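Local coordinates for UPF0311 protein CA_C3321 (PDB 3G7G) that is of unknown function but forms an eight-stranded antiparallel beta-barrel of the DUF3237 family, related to the allene oxide cyclase barrels, at residues Ile19-Ile25 with Gln37-Ser43; Val14-Thr18 with Lys45-Phe51. All coordinates share one frame; numbering follows the deposited sequence.

How the contacts relate
Both contacts join the same two neighbours of the barrel, strand 11-30 and strand 34-47. Their segments follow one another along the chain, that of contact 2 running past the end of strand 34-47 into a turn; the centres lie about 20 Å apart, and contact 1 is nested inside the loop that contact 2 closes. Contact 2 is a regular ladder near the far end of the hairpin, where two buried phenylalanine rings stack. Contact 1 is broken by a classic bulge and a short loop, and its packing is mainly of aliphatic and proline side chains. Each is partly buried, but contact 1 has more exposed residues and also meets a second subunit.

Contact 1 of 2, residues Ile19-Ile25 with Gln37-Ser43; sequences ITVDKPI and QLIPIIS
Gln37 meets Pro24 with its amide oxygen: Gln37 OE1 lies 3.4 Å from Pro24 CB, the two side chains running alongside each other, while NE2 is hydrogen-bonded to Gln63 of strand 53-65. Leu38 and Ile25 form an antiparallel hydrogen-bonded pair, with Ile25 N to Leu38 O at 2.7 Å and a reciprocal bond from Leu38 N to Ile25 O. Pro57 and Gly58 of a second subunit pack on Leu38 and Ile25 at the assembly interface. Ile39 reaches across with both branches. Its CD1 lies 3.6 Å from Pro24 CB, and its CG2, placed anti to the backbone N by a chi1 of -47°, meets Val21 CB. The two segments belong to neighbouring strands of a hairpin in the antiparallel barrel, strand 53-65 flanking 34-47 on its other edge. Pro40 has no N-H to give, but its carbonyl oxygen accepts from Asp22 N at 3.0 Å, the donor standing above the carbonyl plane. Its ring packs on Asp22 CB and on the tip of Ile25.

Between the Ile25-Leu38 pair and the pairs at Val21 and Thr20, strand 11-30 leaves the regular pattern at Asp22-Pro24, giving two ladders with a register shift of one; here Asp22 OD1 takes the N-H of Lys23 on its anti lone pair. Ile41 and Val21 form an antiparallel non-hydrogen-bonded pair, Ile41 turning its backbone bonds to Gly59; Ile41 CG2 is pressed against Ile19 CG2 at 3.2 Å, tighter than usual van der Waals contact. Ile42 and Ser43 both face Thr20, making a classic beta bulge in strand 34-47. Thr20 O takes the N-H of Ile42 at 2.8 Å and, weakly, that of Ser43, whose own carbonyl oxygen receives Thr20 N. Ile42 CD1 lies 3.9 Å from Thr20 CG2, while Thr20 OG1 is hydrogen-bonded to Asn149.

Contact 2 of 2, residues Val14-Thr18 with Lys45-Phe51; sequences VFSIT and KVSGNNF
Phe15 and Phe51 form an offset stack, their centroids 4.3 Å apart and their planes only 15° from parallel. Phe51 CE2 sits over the centre of the Phe15 ring, whereas Phe15 CD2 lies over the Phe51 ring nearer its rim. A chi1 of 60° sets Phe15 CG between its own N and carbonyl carbon, which turns the ring to face that of Phe51. Val46 CG1 approaches Phe15 CD1 obliquely at 3.8 Å and also lies at the edge of the Phe51 ring; CG2 runs beside Ile17 CG1.

The ladder fixes Ile17 and Val46 and sets Phe15 at its end. Ser16 pairs with Ser47 and Thr18 with Lys45, each through two reciprocal hydrogen bonds; Ser16 N to Ser47 O, at 2.7 Å, is nearly straight (168°). Beyond Ser47 a beta turn, Gly48 to Phe51, closed by Phe51 N to Gly48 O at 2.8 Å, returns the chain so that the Phe51 ring can lie against one face of Phe15. A water bridges Val14 O and Asn49 O, donating to both.

Farther out, Phe154 of strand 150-157 stacks with Phe15, Met134 touches both rings, and Ile79, from non-adjacent strand 71-81, packs on Ile17, Val46 and Phe51. The chemistry divides by face: Ser16, Thr18, Lys45 and Ser47 make the polar side, while the phenylalanines, Ile17 and Val46 supply an apolar layer, half aromatic and half aliphatic, consistent with the barrel interior.

Contact 1 of 2, residues Ile19-Ile25 with Gln37-Ser43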
loop_
_atom_site.group_PDB
_atom_site.type_symbol
_atom_site.label_atom_id
_atom_site.label_comp_id
_atom_site.label_asym_id
_atom_site.label_seq_id
_atom_site.Cartn_x
_atom_site.Cartn_y
_atom_site.Cartn_z
ATOM N N ILE A 19 18.552 -14.457 9.637
ATOM C CA ILE A 19 19.126 -13.370 8.873
ATOM C C ILE A 19 20.217 -12.638 9.649
ATOM O O ILE A 19 20.022 -12.285 10.801
ATOM C CB ILE A 19 18.027 -12.312 8.538
ATOM C CG1 ILE A 19 17.021 -12.876 7.544
ATOM C CG2 ILE A 19 18.634 -11.079 7.949
ATOM C CD1 ILE A 19 15.767 -12.030 7.394
ATOM N N THR A 20 21.331 -12.369 8.981
ATOM C CA THR A 20 22.363 -11.484 9.472
ATOM C C THR A 20 22.131 -10.122 8.829
ATOM O O THR A 20 22.002 -10.005 7.619
ATOM C CB THR A 20 23.773 -12.014 9.101
ATOM O OG1 THR A 20 23.935 -13.352 9.599
ATOM C CG2 THR A 20 24.876 -11.150 9.666
ATOM N N VAL A 21 22.084 -9.088 9.654
ATOM C CA VAL A 21 21.913 -7.727 9.175
ATOM C C VAL A 21 23.143 -6.875 9.473
ATOM O O VAL A 21 23.845 -7.101 10.460
ATOM C CB VAL A 21 20.687 -7.052 9.811
ATOM C CG1 VAL A 21 19.414 -7.799 9.456
ATOM C CG2 VAL A 21 20.855 -6.930 11.323
ATOM N N ASP A 22 23.386 -5.884 8.614
ATOM C CA ASP A 22 24.426 -4.895 8.866
ATOM C C ASP A 22 23.953 -3.873 9.922
ATOM O O ASP A 22 22.838 -3.961 10.471
ATOM C CB ASP A 22 24.809 -4.207 7.553
ATOM C CG ASP A 22 26.291 -3.870 7.461
ATOM O OD1 ASP A 22 26.897 -3.474 8.483
ATOM O OD2 ASP A 22 26.850 -3.993 6.350
ATOM N N LYS A 23 24.819 -2.914 10.230
ATOM C CA LYS A 23 24.453 -1.824 11.111
ATOM C C LYS A 23 23.411 -0.943 10.422
ATOM O O LYS A 23 23.452 -0.803 9.206
ATOM C CB LYS A 23 25.691 -0.988 11.476
ATOM C CG LYS A 23 26.254 -0.090 10.355
ATOM C CD LYS A 23 27.529 0.740 10.809
ATOM C CE LYS A 23 27.322 1.484 12.136
ATOM N NZ LYS A 23 28.331 2.578 12.393
ATOM N N PRO A 24 22.488 -0.348 11.201
ATOM C CA PRO A 24 21.460 0.521 10.651
ATOM C C PRO A 24 22.050 1.677 9.882
ATOM O O PRO A 24 23.108 2.163 10.267
ATOM C CB PRO A 24 20.791 1.088 11.888
ATOM C CG PRO A 24 21.037 0.075 12.948
ATOM C CD PRO A 24 22.370 -0.477 12.662
ATOM N N ILE A 25 21.370 2.104 8.819
ATOM C CA ILE A 25 21.668 3.359 8.164
ATOM C C ILE A 25 20.656 4.341 8.699
ATOM O O ILE A 25 19.509 4.365 8.261
ATOM C CB ILE A 25 21.584 3.273 6.630
ATOM C CG1 ILE A 25 22.552 2.229 6.111
ATOM C CG2 ILE A 25 21.923 4.633 6.007
ATOM C CD1 ILE A 25 22.270 1.764 4.702
ATOM N N GLN A 37 15.346 4.404 9.824
ATOM C CA GLN A 37 16.605 3.803 9.437
ATOM C C GLN A 37 16.383 2.692 8.423
ATOM O O GLN A 37 15.333 2.061 8.424
ATOM C CB GLN A 37 17.318 3.212 10.667
ATOM C CG GLN A 37 16.354 2.615 11.634
ATOM C CD GLN A 37 16.993 2.003 12.843
ATOM O OE1 GLN A 37 18.002 2.492 13.339
ATOM N NE2 GLN A 37 16.390 0.912 13.338
ATOM N N LEU A 38 17.406 2.445 7.605
ATOM C CA LEU A 38 17.433 1.336 6.640
ATOM C C LEU A 38 18.431 0.279 7.113
ATOM O O LEU A 38 19.598 0.592 7.376
ATOM C CB LEU A 38 17.847 1.843 5.273
ATOM C CG LEU A 38 17.036 3.012 4.730
ATOM C CD1 LEU A 38 17.646 3.566 3.432
ATOM C CD2 LEU A 38 15.592 2.559 4.542
ATOM N N ILE A 39 17.960 -0.958 7.254
ATOM C CA ILE A 39 18.792 -2.068 7.705
ATOM C C ILE A 39 19.105 -2.997 6.533
ATOM O O ILE A 39 18.207 -3.670 6.021
ATOM C CB ILE A 39 18.120 -2.894 8.802
ATOM C CG1 ILE A 39 17.542 -1.984 9.876
ATOM C CG2 ILE A 39 19.122 -3.918 9.374
ATOM C CD1 ILE A 39 18.507 -1.531 10.858
ATOM N N PRO A 40 20.376 -3.013 6.077
ATOM C CA PRO A 40 20.772 -3.970 5.050
ATOM C C PRO A 40 20.754 -5.394 5.572
ATOM O O PRO A 40 21.056 -5.612 6.745
ATOM C CB PRO A 40 22.186 -3.516 4.652
ATOM C CG PRO A 40 22.324 -2.103 5.188
ATOM C CD PRO A 40 21.480 -2.099 6.433
ATOM N N ILE A 41 20.362 -6.337 4.712
ATOM C CA ILE A 41 20.371 -7.762 5.052
ATOM C C ILE A 41 21.621 -8.361 4.397
ATOM O O ILE A 41 21.718 -8.412 3.191
ATOM C CB ILE A 41 19.064 -8.478 4.596
ATOM C CG1 ILE A 41 17.846 -7.853 5.298
ATOM C CG2 ILE A 41 19.118 -9.978 4.938
ATOM C CD1 ILE A 41 16.473 -8.046 4.544
ATOM N N ILE A 42 22.614 -8.760 5.184
ATOM C CA ILE A 42 23.862 -9.263 4.598
ATOM C C ILE A 42 23.620 -10.644 3.996
ATOM O O ILE A 42 24.083 -10.957 2.910
ATOM C CB ILE A 42 25.007 -9.356 5.629
ATOM C CG1 ILE A 42 25.300 -7.989 6.273
ATOM C CG2 ILE A 42 26.290 -9.908 4.964
ATOM C CD1 ILE A 42 26.155 -8.095 7.546
ATOM N N SER A 43 22.891 -11.482 4.716
ATOM C CA SER A 43 22.790 -12.883 4.338
ATOM C C SER A 43 21.710 -13.510 5.166
ATOM O O SER A 43 21.201 -12.883 6.075
ATOM C CB SER A 43 24.114 -13.596 4.592
ATOM O OG SER A 43 24.389 -13.651 5.991
#

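Contact 2 of 2, residues Val14-Thr18 with Lys45-Phe51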
loop_
_atom_site.group_PDB
_atom_site.type_symbol
_atom_site.label_atom_id
_atom_site.label_comp_id
_atom_site.label_asym_id
_atom_site.label_seq_id
_atom_site.Cartn_x
_atom_site.Cartn_y
_atom_site.Cartn_z
ATOM N N VAL A 14 5.862 -23.115 7.987
ATOM C CA VAL A 14 6.290 -23.457 6.642
ATOM C C VAL A 14 7.807 -23.463 6.506
ATOM O O VAL A 14 8.352 -24.366 5.891
ATOM C CB VAL A 14 5.598 -22.594 5.554
ATOM C CG1 VAL A 14 4.113 -22.939 5.507
ATOM C CG2 VAL A 14 5.801 -21.134 5.780
ATOM N N PHE A 15 8.483 -22.487 7.095
ATOM C CA PHE A 15 9.933 -22.432 7.092
ATOM C C PHE A 15 10.369 -21.323 8.033
ATOM O O PHE A 15 9.546 -20.582 8.565
ATOM C CB PHE A 15 10.490 -22.184 5.685
ATOM C CG PHE A 15 10.022 -20.870 5.064
ATOM C CD1 PHE A 15 10.823 -19.746 5.102
ATOM C CD2 PHE A 15 8.798 -20.788 4.435
ATOM C CE1 PHE A 15 10.413 -18.556 4.536
ATOM C CE2 PHE A 15 8.366 -19.591 3.860
ATOM C CZ PHE A 15 9.184 -18.478 3.908
ATOM N N SER A 16 11.667 -21.248 8.258
ATOM C CA SER A 16 12.297 -20.197 9.038
ATOM C C SER A 16 13.361 -19.552 8.204
ATOM O O SER A 16 13.902 -20.168 7.276
ATOM C CB SER A 16 12.998 -20.795 10.249
ATOM O OG SER A 16 12.075 -21.508 11.041
ATOM N N ILE A 17 13.713 -18.332 8.564
ATOM C CA ILE A 17 14.906 -17.704 8.004
ATOM C C ILE A 17 15.699 -17.134 9.162
ATOM O O ILE A 17 15.130 -16.473 10.017
ATOM C CB ILE A 17 14.570 -16.596 6.985
ATOM C CG1 ILE A 17 13.567 -17.101 5.953
ATOM C CG2 ILE A 17 15.834 -16.124 6.275
ATOM C CD1 ILE A 17 13.175 -16.079 4.894
ATOM N N THR A 18 17.000 -17.431 9.216
ATOM C CA THR A 18 17.890 -16.726 10.131
ATOM C C THR A 18 18.690 -15.733 9.308
ATOM O O THR A 18 19.399 -16.124 8.394
ATOM C CB THR A 18 18.805 -17.679 10.883
ATOM O OG1 THR A 18 17.998 -18.631 11.564
ATOM C CG2 THR A 18 19.647 -16.929 11.906
ATOM N N LYS A 45 19.823 -17.736 5.995
ATOM C CA LYS A 45 19.646 -19.116 5.683
ATOM C C LYS A 45 18.194 -19.497 5.857
ATOM O O LYS A 45 17.627 -19.271 6.909
ATOM C CB LYS A 45 20.526 -19.958 6.599
ATOM C CG LYS A 45 20.315 -21.438 6.406
ATOM C CD LYS A 45 21.483 -22.223 6.998
ATOM C CE LYS A 45 21.142 -23.683 7.184
ATOM N NZ LYS A 45 22.212 -24.310 8.039
ATOM N N VAL A 46 17.619 -20.110 4.822
ATOM C CA VAL A 46 16.225 -20.503 4.797
ATOM C C VAL A 46 16.166 -21.996 5.112
ATOM O O VAL A 46 16.901 -22.787 4.518
ATOM C CB VAL A 46 15.590 -20.247 3.417
ATOM C CG1 VAL A 46 14.118 -20.664 3.421
ATOM C CG2 VAL A 46 15.790 -18.799 2.980
ATOM N N SER A 47 15.322 -22.382 6.054
ATOM C CA SER A 47 15.172 -23.793 6.366
ATOM C C SER A 47 13.758 -24.183 6.780
ATOM O O SER A 47 12.984 -23.398 7.300
ATOM C CB SER A 47 16.229 -24.220 7.387
ATOM O OG SER A 47 16.092 -23.510 8.589
ATOM N N GLY A 48 13.399 -25.413 6.485
ATOM C CA GLY A 48 12.041 -25.888 6.693
ATOM C C GLY A 48 11.864 -27.107 5.841
ATOM O O GLY A 48 12.648 -27.349 4.918
ATOM N N ASN A 49 10.843 -27.887 6.155
ATOM C CA ASN A 49 10.638 -29.146 5.474
ATOM C C ASN A 49 10.415 -28.916 3.992
ATOM O O ASN A 49 9.496 -28.222 3.605
ATOM C CB ASN A 49 9.462 -29.910 6.084
ATOM C CG ASN A 49 9.362 -31.320 5.545
ATOM O OD1 ASN A 49 8.713 -31.553 4.522
ATOM N ND2 ASN A 49 10.024 -32.277 6.219
ATOM N N ASN A 50 11.275 -29.510 3.174
ATOM C CA ASN A 50 11.338 -29.248 1.735
ATOM C C ASN A 50 11.336 -27.758 1.391
ATOM O O ASN A 50 10.726 -27.339 0.406
ATOM C CB ASN A 50 10.209 -29.964 0.978
ATOM C CG ASN A 50 10.211 -31.463 1.198
ATOM O OD1 ASN A 50 9.192 -32.037 1.574
ATOM N ND2 ASN A 50 11.352 -32.103 0.983
ATOM N N PHE A 51 12.036 -26.962 2.193
ATOM C CA PHE A 51 12.100 -25.539 1.947
ATOM C C PHE A 51 13.415 -25.014 2.480
ATOM O O PHE A 51 13.441 -24.419 3.551
ATOM C CB PHE A 51 10.899 -24.832 2.614
ATOM C CG PHE A 51 10.477 -23.590 1.916
ATOM C CD1 PHE A 51 9.426 -23.612 1.006
ATOM C CD2 PHE A 51 11.134 -22.385 2.162
ATOM C CE1 PHE A 51 9.046 -22.470 0.342
ATOM C CE2 PHE A 51 10.746 -21.197 1.506
ATOM C CZ PHE A 51 9.707 -21.239 0.592
HETATM O O HOH W 1 7.656 -26.435 4.557
#